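Local coordinates for glyoxalase-related enzyme (Fulvimarina pelagi, PDB 3BQX), which is of unknown function but belongs to the glyoxalase-related VOC superfamily, whose members are typically metal-dependent enzymes or small-molecule binding proteins, at the interface of chains A and B. Coordinates in Å, arbitrary orientation; residue numbers count along the deposited sequence, not the author numbering. Chains: chain A/B, Glyoxalase-related enzyme.

Contact 1: the interface of chains A and B. Residues chain A 32, 42, 46-47; chain B 129, 137-139.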
# COMPACT_ATOMS: atom_id res chain seq x y z
N VAL A 32 4.65 2.54 16.40
CA VAL A 32 4.88 1.40 17.28
C VAL A 32 6.41 1.23 17.33
O VAL A 32 6.96 0.66 18.27
CB VAL A 32 4.21 0.10 16.74
CG1 VAL A 32 4.78 -0.28 15.38
CG2 VAL A 32 4.40 -1.03 17.72
N GLN A 42 1.29 0.44 13.40
CA GLN A 42 0.50 -0.79 13.33
C GLN A 42 -0.87 -0.45 12.75
O GLN A 42 -1.60 0.38 13.32
CB GLN A 42 0.33 -1.42 14.71
CG GLN A 42 -0.48 -2.71 14.67
CD GLN A 42 0.20 -3.81 13.87
OE1 GLN A 42 1.30 -4.24 14.22
NE2 GLN A 42 -0.43 -4.26 12.79
N PHE A 46 -1.85 -5.08 8.94
CA PHE A 46 -0.52 -4.94 8.37
C PHE A 46 0.16 -3.74 9.01
O PHE A 46 -0.43 -3.04 9.83
CB PHE A 46 -0.65 -4.70 6.86
CG PHE A 46 -1.25 -3.36 6.51
CD1 PHE A 46 -0.43 -2.27 6.25
CD2 PHE A 46 -2.63 -3.18 6.51
CE1 PHE A 46 -0.98 -1.01 6.00
CE2 PHE A 46 -3.19 -1.92 6.26
CZ PHE A 46 -2.35 -0.84 6.01
N VAL A 47 1.41 -3.51 8.62
CA VAL A 47 2.20 -2.41 9.13
C VAL A 47 2.50 -1.40 8.03
O VAL A 47 2.77 -1.79 6.89
CB VAL A 47 3.55 -2.94 9.68
CG1 VAL A 47 4.40 -1.81 10.22
CG2 VAL A 47 3.29 -3.97 10.77
N TRP B 129 7.80 -11.17 13.47
CA TRP B 129 6.46 -10.59 13.36
C TRP B 129 5.40 -11.68 13.16
O TRP B 129 5.37 -12.36 12.14
CB TRP B 129 6.39 -9.61 12.19
CG TRP B 129 7.27 -8.40 12.31
CD1 TRP B 129 8.31 -8.23 13.17
CD2 TRP B 129 7.22 -7.23 11.49
NE1 TRP B 129 8.92 -7.01 12.94
CE2 TRP B 129 8.27 -6.38 11.91
CE3 TRP B 129 6.39 -6.82 10.44
CZ2 TRP B 129 8.51 -5.14 11.31
CZ3 TRP B 129 6.63 -5.58 9.85
CH2 TRP B 129 7.68 -4.76 10.29
N VAL B 137 -0.75 -9.26 10.08
CA VAL B 137 0.64 -9.21 10.49
C VAL B 137 0.79 -8.12 11.55
O VAL B 137 0.27 -7.01 11.40
CB VAL B 137 1.56 -8.89 9.29
CG1 VAL B 137 3.00 -8.70 9.76
CG2 VAL B 137 1.47 -10.02 8.26
N THR B 138 1.49 -8.43 12.63
CA THR B 138 1.68 -7.46 13.69
C THR B 138 3.15 -7.29 14.02
O THR B 138 3.90 -8.26 14.12
CB THR B 138 0.93 -7.87 14.97
OG1 THR B 138 1.33 -9.19 15.36
CG2 THR B 138 -0.57 -7.86 14.73
N PHE B 139 3.57 -6.04 14.16
CA PHE B 139 4.95 -5.74 14.51
C PHE B 139 5.23 -6.27 15.91
O PHE B 139 4.38 -6.20 16.79
CB PHE B 139 5.20 -4.23 14.51
CG PHE B 139 6.56 -3.85 15.03
CD1 PHE B 139 7.66 -3.80 14.18
CD2 PHE B 139 6.75 -3.60 16.39
CE1 PHE B 139 8.92 -3.51 14.68
CE2 PHE B 139 8.02 -3.31 16.89
CZ PHE B 139 9.11 -3.26 16.03
O HOH W 1 2.35 -3.98 16.70

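Contact 2: the interface of chains A and B. Residues chain A 43-44, 46, 135; chain B 4-6.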
# COMPACT_ATOMS: atom_id res chain seq x y z
N MSE A 43 -1.22 -1.08 11.64
CA MSE A 43 -2.49 -0.82 10.98
C MSE A 43 -3.48 -1.97 11.12
O MSE A 43 -3.28 -2.88 11.94
CB MSE A 43 -2.25 -0.50 9.50
CG MSE A 43 -1.14 0.56 9.29
SE MSE A 43 -1.45 2.35 10.00
CE MSE A 43 -2.71 2.89 8.67
N ASN A 44 -4.53 -1.95 10.30
CA ASN A 44 -5.59 -2.96 10.32
C ASN A 44 -5.22 -4.24 9.58
O ASN A 44 -5.77 -4.54 8.52
CB ASN A 44 -6.87 -2.36 9.73
CG ASN A 44 -6.65 -1.70 8.37
OD1 ASN A 44 -5.74 -0.88 8.22
ND2 ASN A 44 -7.47 -2.05 7.39
N PHE A 46 -1.85 -5.08 8.94
CA PHE A 46 -0.52 -4.94 8.37
C PHE A 46 0.16 -3.74 9.01
O PHE A 46 -0.43 -3.04 9.83
CB PHE A 46 -0.65 -4.70 6.86
CG PHE A 46 -1.25 -3.36 6.51
CD1 PHE A 46 -0.43 -2.27 6.25
CD2 PHE A 46 -2.63 -3.18 6.51
CE1 PHE A 46 -0.98 -1.01 6.00
CE2 PHE A 46 -3.19 -1.92 6.26
CZ PHE A 46 -2.35 -0.84 6.01
N GLY A 135 -11.01 -1.73 12.22
CA GLY A 135 -10.63 -1.43 10.85
C GLY A 135 -11.23 -2.43 9.89
O GLY A 135 -12.40 -2.31 9.52
N GLN B 4 -6.14 3.92 12.91
CA GLN B 4 -5.03 3.55 12.04
C GLN B 4 -5.48 2.50 11.03
O GLN B 4 -5.34 1.29 11.24
CB GLN B 4 -3.86 3.08 12.91
CG GLN B 4 -3.40 4.22 13.81
CD GLN B 4 -2.22 3.89 14.69
OE1 GLN B 4 -1.49 2.91 14.46
NE2 GLN B 4 -2.00 4.72 15.69
N GLN B 5 -6.00 2.99 9.91
CA GLN B 5 -6.55 2.14 8.88
C GLN B 5 -6.28 2.55 7.43
O GLN B 5 -6.27 3.74 7.10
CB GLN B 5 -8.07 2.05 9.08
CG GLN B 5 -8.85 1.34 7.97
CD GLN B 5 -9.87 2.25 7.29
OE1 GLN B 5 -9.54 3.03 6.40
NE2 GLN B 5 -11.13 2.15 7.72
N VAL B 6 -6.05 1.55 6.60
CA VAL B 6 -5.89 1.74 5.16
C VAL B 6 -6.99 0.83 4.66
O VAL B 6 -7.02 -0.35 5.00
CB VAL B 6 -4.53 1.25 4.63
CG1 VAL B 6 -4.58 1.14 3.10
CG2 VAL B 6 -3.44 2.24 5.03

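Contact 1: the interface of chains A and B
A:Gln42 reads the backbone of B:Val137 to B:Phe139 with both ends of its side-chain amide. Its carbonyl oxygen OE1 accepts from the backbone N of B:Phe139 at 2.9 Å, the donor lying in the carbonyl plane with a C=O...N angle of 156°. Its amide nitrogen NE2 donates to the backbone O of B:Val137 at 3.2 Å, again close to the amide plane. One flat group therefore spans B:Thr138, and its carbon CD rests 3.9 Å from CA of that residue. A primary amide suits the task because it offers an acceptor and a donor side by side, matching a peptide C=O and N-H, and the pair of bonds fixes which way round it is turned. Water 1 gives OE1 a second partner at 2.7 Å and bridges it to the backbone O of B:Phe139.

Hydrophobic groups flank this polar clasp. A:Val32 points both methyls at the ring of B:Phe139, CG2 coming to 3.7 Å from CD2. CG of B:Phe139 is anti to its backbone N (chi1 172°), carrying the ring away from the amide and toward the valine. Further along, A:Val47 sets CG2 3.8 Å from CZ3 of B:Trp129, the two side chains meeting at about a right angle.

Behind the first shell, CD1 of B:Phe139 lies over one face of the indole of B:Trp129, near its rim, bracing the two aromatic residues within their own chain. The patch fastens the end of strand 135-137 and the segment that follows, with B:Trp129 beside it, against strands 38-42 and 47-52 and the loop residue A:Val32 of the other subunit, and likely helps hold the two-fold dimer together.

Contact 2: the interface of chains A and B
B:Val6 meets A:Asn44 through its backbone and A:Phe46 through its side chain. Its backbone N donates to OD1, the side-chain carbonyl oxygen of A:Asn44, at 2.9 Å, while ND2 of the same amide donates to the backbone O of B:Val6 at 3.0 Å. Both bonds are fairly straight at hydrogen, yet B:Val6 N is tilted 33° from the plane of the asparagine carbonyl, and ND2 approaches the backbone O from above its carbonyl plane. Asparagine fits here because its short side chain can present donor and acceptor together to one residue's peptide groups.

The branched side chain of B:Val6 is packed tightly against A:Phe46: CB lies 3.3 Å from CZ, and CG2 meets the ring at its edge, in plane. CB of A:Met43, a selenomethionine, lies over the rim of one face of that ring, supporting it from within chain A.

A:Met43 bends at chi2 and chi3, and its long, flexible chain can follow the extended backbone of B:Gln4 and B:Gln5. It crosses B:Gln4 at about a right angle, SE packing 3.8 Å from the aliphatic CB, and its methyl CE reaches 3.5 Å from the backbone N of B:Gln5. Away from the selenomethionine, CG of B:Gln5 lies 3.8 Å from CG of A:Asn44.

The patch holds the N-terminal segment of one subunit, just before its strand 8-13, against the loop following strand 38-42 of the other, probably steadying the dimer.

Contact 1 and contact 2 lie side by side, about 10 Å between the centres of their C-alpha atoms, and share A:Phe46. On chain A both draw mainly on the stretch from the end of strand 38-42 to the start of strand 47-52, with A:Val32 added in contact 1 and A:Gly135 in contact 2. On chain B contact 1 uses the C-terminal part, contact 2 the N-terminal residues. One hairpin of a subunit thus engages both ends of its partner. Because the interface is two-fold symmetric, each contact has a twin with chains exchanged, consistent with a dimer, although the structure alone does not prove the state in solution.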